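Local coordinates for protein ornithine cyclodeaminase (Methanocaldococcus jannaschii, PDB 3MGJ) that probably converts ornithine to proline with release of ammonia in an NAD-dependent reaction, this chain being its N-terminal domain, at residues A[2-7]-A[60-65]. Numbering follows the deposited sequence.
Sequences FMREIE and HVDEIL
F2, R4 and I6 of strand 2-10 meet V61, D62 and L65 of helix 58-74 in a helix-on-sheet contact, mainly apolar, with one salt bridge across it. The short segments run roughly the same way, 28° apart, with their axes 8.8 Å from each other at closest approach. L65 is shared between two strand residues: its CD2 branch touches CG2 of I6 at 3.6 Å, the two side chains passing in opposite directions, while CD1 lies against the aliphatic part of R4, with R4 CD 3.4 Å away. One turn earlier on the helix, V61 turns its CG2 methyl to F2, packing against F2 CB at 4.0 Å and close to the carbonyl oxygen of the same residue. The F2 ring, by contrast, presents its edge to CB of V61.

R4 is the polar member of the row. Its chain is extended as far as CD and then bends at chi3 (-87°), and NH1 donates to D62 OD1 at 2.8 Å. NH1 reaches OD1 nearly along its C-O axis, while OD1 itself sits 25° out of the guanidinium plane, and the bond is bent. E82 and E58 form longer, weak ion pairs with the same guanidinium, probably adding to its negative surroundings. An alanine here would strip CG and CD from beside CD1 of L65, with CB alone still touching that methyl, and would probably leave the D62 carboxylate without this salt-bridge partner. Strand 2-10 is a central strand of the antiparallel sheet, bonded through its backbone to strands 47-55 and 78-83, and V53 on the former also meets L65. Helix packing over such a sheet, in 2-3-1-4 order with helices after the first and third strands, is the hallmark of a ferredoxin-like alpha/beta sandwich.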
ATOM      1  N   PHE A   2       3.949  24.397   2.198  1.00 43.95           N
ATOM      2  CA  PHE A   2       4.741  23.595   3.107  1.00 39.15           C
ATOM      3  C   PHE A   2       4.585  22.075   2.891  1.00 39.16           C
ATOM      4  O   PHE A   2       3.574  21.612   2.367  1.00 37.08           O
ATOM      5  CB  PHE A   2       4.441  24.003   4.548  1.00 37.22           C
ATOM      6  CG  PHE A   2       5.504  23.607   5.506  1.00 40.07           C
ATOM      7  CD1 PHE A   2       6.730  24.255   5.504  1.00 41.77           C
ATOM      8  CD2 PHE A   2       5.299  22.565   6.397  1.00 38.72           C
ATOM      9  CE1 PHE A   2       7.734  23.875   6.390  1.00 42.78           C
ATOM     10  CE2 PHE A   2       6.298  22.176   7.280  1.00 43.72           C
ATOM     11  CZ  PHE A   2       7.515  22.829   7.278  1.00 41.65           C
HETATM   12  N   MSE A   3       5.609  21.313   3.278  1.00 39.90           N
HETATM   13  CA  MSE A   3       5.565  19.853   3.239  1.00 36.33           C
HETATM   14  C   MSE A   3       6.160  19.222   4.469  1.00 34.28           C
HETATM   15  O   MSE A   3       7.236  19.601   4.890  1.00 39.44           O
HETATM   16  CB  MSE A   3       6.395  19.323   2.084  1.00 40.69           C
HETATM   17  CG  MSE A   3       6.097  19.922   0.734  1.00 50.25           C
HETATM   18 SE   MSE A   3       7.505  19.365  -0.488  1.00 78.75          SE
HETATM   19  CE  MSE A   3       7.994  21.137  -1.178  1.00 53.23           C
ATOM     20  N   ARG A   4       5.481  18.230   5.019  1.00 29.67           N
ATOM     21  CA  ARG A   4       6.113  17.334   5.961  1.00 33.74           C
ATOM     22  C   ARG A   4       5.803  15.909   5.564  1.00 31.64           C
ATOM     23  O   ARG A   4       4.824  15.653   4.899  1.00 33.67           O
ATOM     24  CB  ARG A   4       5.669  17.598   7.402  1.00 41.68           C
ATOM     25  CG  ARG A   4       6.550  16.890   8.455  1.00 46.96           C
ATOM     26  CD  ARG A   4       6.247  17.329   9.898  1.00 53.62           C
ATOM     27  NE  ARG A   4       6.991  18.521  10.339  1.00 65.57           N
ATOM     28  CZ  ARG A   4       6.465  19.738  10.493  1.00 60.10           C
ATOM     29  NH1 ARG A   4       5.182  19.952  10.236  1.00 57.68           N
ATOM     30  NH2 ARG A   4       7.225  20.744  10.910  1.00 54.92           N
ATOM     31  N   GLU A   5       6.651  14.982   5.978  1.00 33.55           N
ATOM     32  CA  GLU A   5       6.498  13.585   5.622  1.00 30.86           C
ATOM     33  C   GLU A   5       6.024  12.811   6.836  1.00 32.05           C
ATOM     34  O   GLU A   5       6.529  13.007   7.933  1.00 33.78           O
ATOM     35  CB  GLU A   5       7.839  13.052   5.153  1.00 32.14           C
ATOM     36  CG  GLU A   5       7.759  11.809   4.314  1.00 34.56           C
ATOM     37  CD  GLU A   5       9.140  11.254   3.971  1.00 40.98           C
ATOM     38  OE1 GLU A   5      10.147  11.957   4.242  1.00 39.09           O
ATOM     39  OE2 GLU A   5       9.217  10.118   3.430  1.00 42.62           O
ATOM     40  N   ILE A   6       5.032  11.948   6.658  1.00 31.41           N
ATOM     41  CA  ILE A   6       4.567  11.120   7.766  1.00 31.74           C
ATOM     42  C   ILE A   6       4.706   9.660   7.420  1.00 29.05           C
ATOM     43  O   ILE A   6       4.960   9.318   6.283  1.00 29.75           O
ATOM     44  CB  ILE A   6       3.093  11.405   8.158  1.00 32.16           C
ATOM     45  CG1 ILE A   6       2.143  10.875   7.094  1.00 30.39           C
ATOM     46  CG2 ILE A   6       2.894  12.876   8.367  1.00 34.11           C
ATOM     47  CD1 ILE A   6       0.798  10.544   7.609  1.00 29.44           C
ATOM     48  N   GLU A   7       4.531   8.792   8.401  1.00 30.17           N
ATOM     49  CA  GLU A   7       4.585   7.367   8.143  1.00 30.87           C
ATOM     50  C   GLU A   7       3.497   6.647   8.899  1.00 30.49           C
ATOM     51  O   GLU A   7       3.300   6.890  10.068  1.00 32.28           O
ATOM     52  CB  GLU A   7       5.944   6.844   8.539  1.00 31.10           C
ATOM     53  CG  GLU A   7       6.121   5.380   8.440  1.00 33.66           C
ATOM     54  CD  GLU A   7       7.562   5.031   8.702  1.00 43.88           C
ATOM     55  OE1 GLU A   7       8.387   5.330   7.818  1.00 48.98           O
ATOM     56  OE2 GLU A   7       7.887   4.508   9.797  1.00 49.67           O
ATOM     57  N   HIS A  60      -0.982  25.601   8.594  1.00 42.96           N
ATOM     58  CA  HIS A  60      -2.084  24.790   8.133  1.00 41.16           C
ATOM     59  C   HIS A  60      -1.741  23.300   7.999  1.00 43.36           C
ATOM     60  O   HIS A  60      -2.514  22.432   8.412  1.00 42.65           O
ATOM     61  CB  HIS A  60      -2.580  25.346   6.809  1.00 41.29           C
ATOM     62  CG  HIS A  60      -3.788  24.645   6.285  1.00 41.81           C
ATOM     63  ND1 HIS A  60      -5.016  24.723   6.902  1.00 42.42           N
ATOM     64  CD2 HIS A  60      -3.959  23.847   5.208  1.00 38.92           C
ATOM     65  CE1 HIS A  60      -5.888  24.001   6.228  1.00 40.45           C
ATOM     66  NE2 HIS A  60      -5.271  23.462   5.193  1.00 36.38           N
ATOM     67  N   VAL A  61      -0.588  23.000   7.413  1.00 41.43           N
ATOM     68  CA  VAL A  61      -0.133  21.623   7.336  1.00 37.94           C
ATOM     69  C   VAL A  61      -0.031  21.000   8.729  1.00 39.49           C
ATOM     70  O   VAL A  61      -0.315  19.819   8.919  1.00 39.03           O
ATOM     71  CB  VAL A  61       1.222  21.525   6.631  1.00 38.84           C
ATOM     72  CG1 VAL A  61       1.820  20.131   6.802  1.00 33.56           C
ATOM     73  CG2 VAL A  61       1.074  21.885   5.168  1.00 35.58           C
ATOM     74  N   ASP A  62       0.369  21.805   9.706  1.00 42.38           N
ATOM     75  CA  ASP A  62       0.467  21.341  11.083  1.00 42.28           C
ATOM     76  C   ASP A  62      -0.902  20.962  11.621  1.00 43.26           C
ATOM     77  O   ASP A  62      -1.046  20.031  12.410  1.00 43.05           O
ATOM     78  CB  ASP A  62       1.093  22.413  11.961  1.00 47.15           C
ATOM     79  CG  ASP A  62       2.545  22.674  11.616  1.00 52.59           C
ATOM     80  OD1 ASP A  62       3.321  21.703  11.483  1.00 53.90           O
ATOM     81  OD2 ASP A  62       2.913  23.859  11.487  1.00 55.73           O
ATOM     82  N   GLU A  63      -1.910  21.700  11.188  1.00 41.98           N
ATOM     83  CA  GLU A  63      -3.275  21.390  11.526  1.00 38.88           C
ATOM     84  C   GLU A  63      -3.639  20.027  11.003  1.00 38.85           C
ATOM     85  O   GLU A  63      -4.279  19.242  11.690  1.00 41.58           O
ATOM     86  CB  GLU A  63      -4.185  22.400  10.864  1.00 44.27           C
ATOM     87  CG  GLU A  63      -4.632  23.504  11.751  1.00 46.99           C
ATOM     88  CD  GLU A  63      -5.722  24.288  11.100  1.00 56.92           C
ATOM     89  OE1 GLU A  63      -5.661  24.443   9.859  1.00 53.11           O
ATOM     90  OE2 GLU A  63      -6.647  24.728  11.819  1.00 67.61           O
ATOM     91  N   ILE A  64      -3.248  19.763   9.761  1.00 38.79           N
ATOM     92  CA  ILE A  64      -3.569  18.512   9.101  1.00 36.92           C
ATOM     93  C   ILE A  64      -2.854  17.392   9.796  1.00 34.90           C
ATOM     94  O   ILE A  64      -3.454  16.431  10.227  1.00 37.72           O
ATOM     95  CB  ILE A  64      -3.155  18.537   7.622  1.00 36.11           C
ATOM     96  CG1 ILE A  64      -3.910  19.648   6.885  1.00 35.96           C
ATOM     97  CG2 ILE A  64      -3.432  17.200   6.981  1.00 35.50           C
ATOM     98  CD1 ILE A  64      -3.543  19.809   5.438  1.00 34.27           C
ATOM     99  N   LEU A  65      -1.553  17.533   9.934  1.00 35.70           N
ATOM    100  CA  LEU A  65      -0.782  16.538  10.657  1.00 39.66           C
ATOM    101  C   LEU A  65      -1.352  16.182  12.026  1.00 39.33           C
ATOM    102  O   LEU A  65      -1.308  15.025  12.415  1.00 41.60           O
ATOM    103  CB  LEU A  65       0.679  16.964  10.771  1.00 38.82           C
ATOM    104  CG  LEU A  65       1.412  17.058   9.439  1.00 34.37           C
ATOM    105  CD1 LEU A  65       2.862  16.958   9.731  1.00 46.40           C
ATOM    106  CD2 LEU A  65       1.015  15.942   8.518  1.00 33.45           C
TER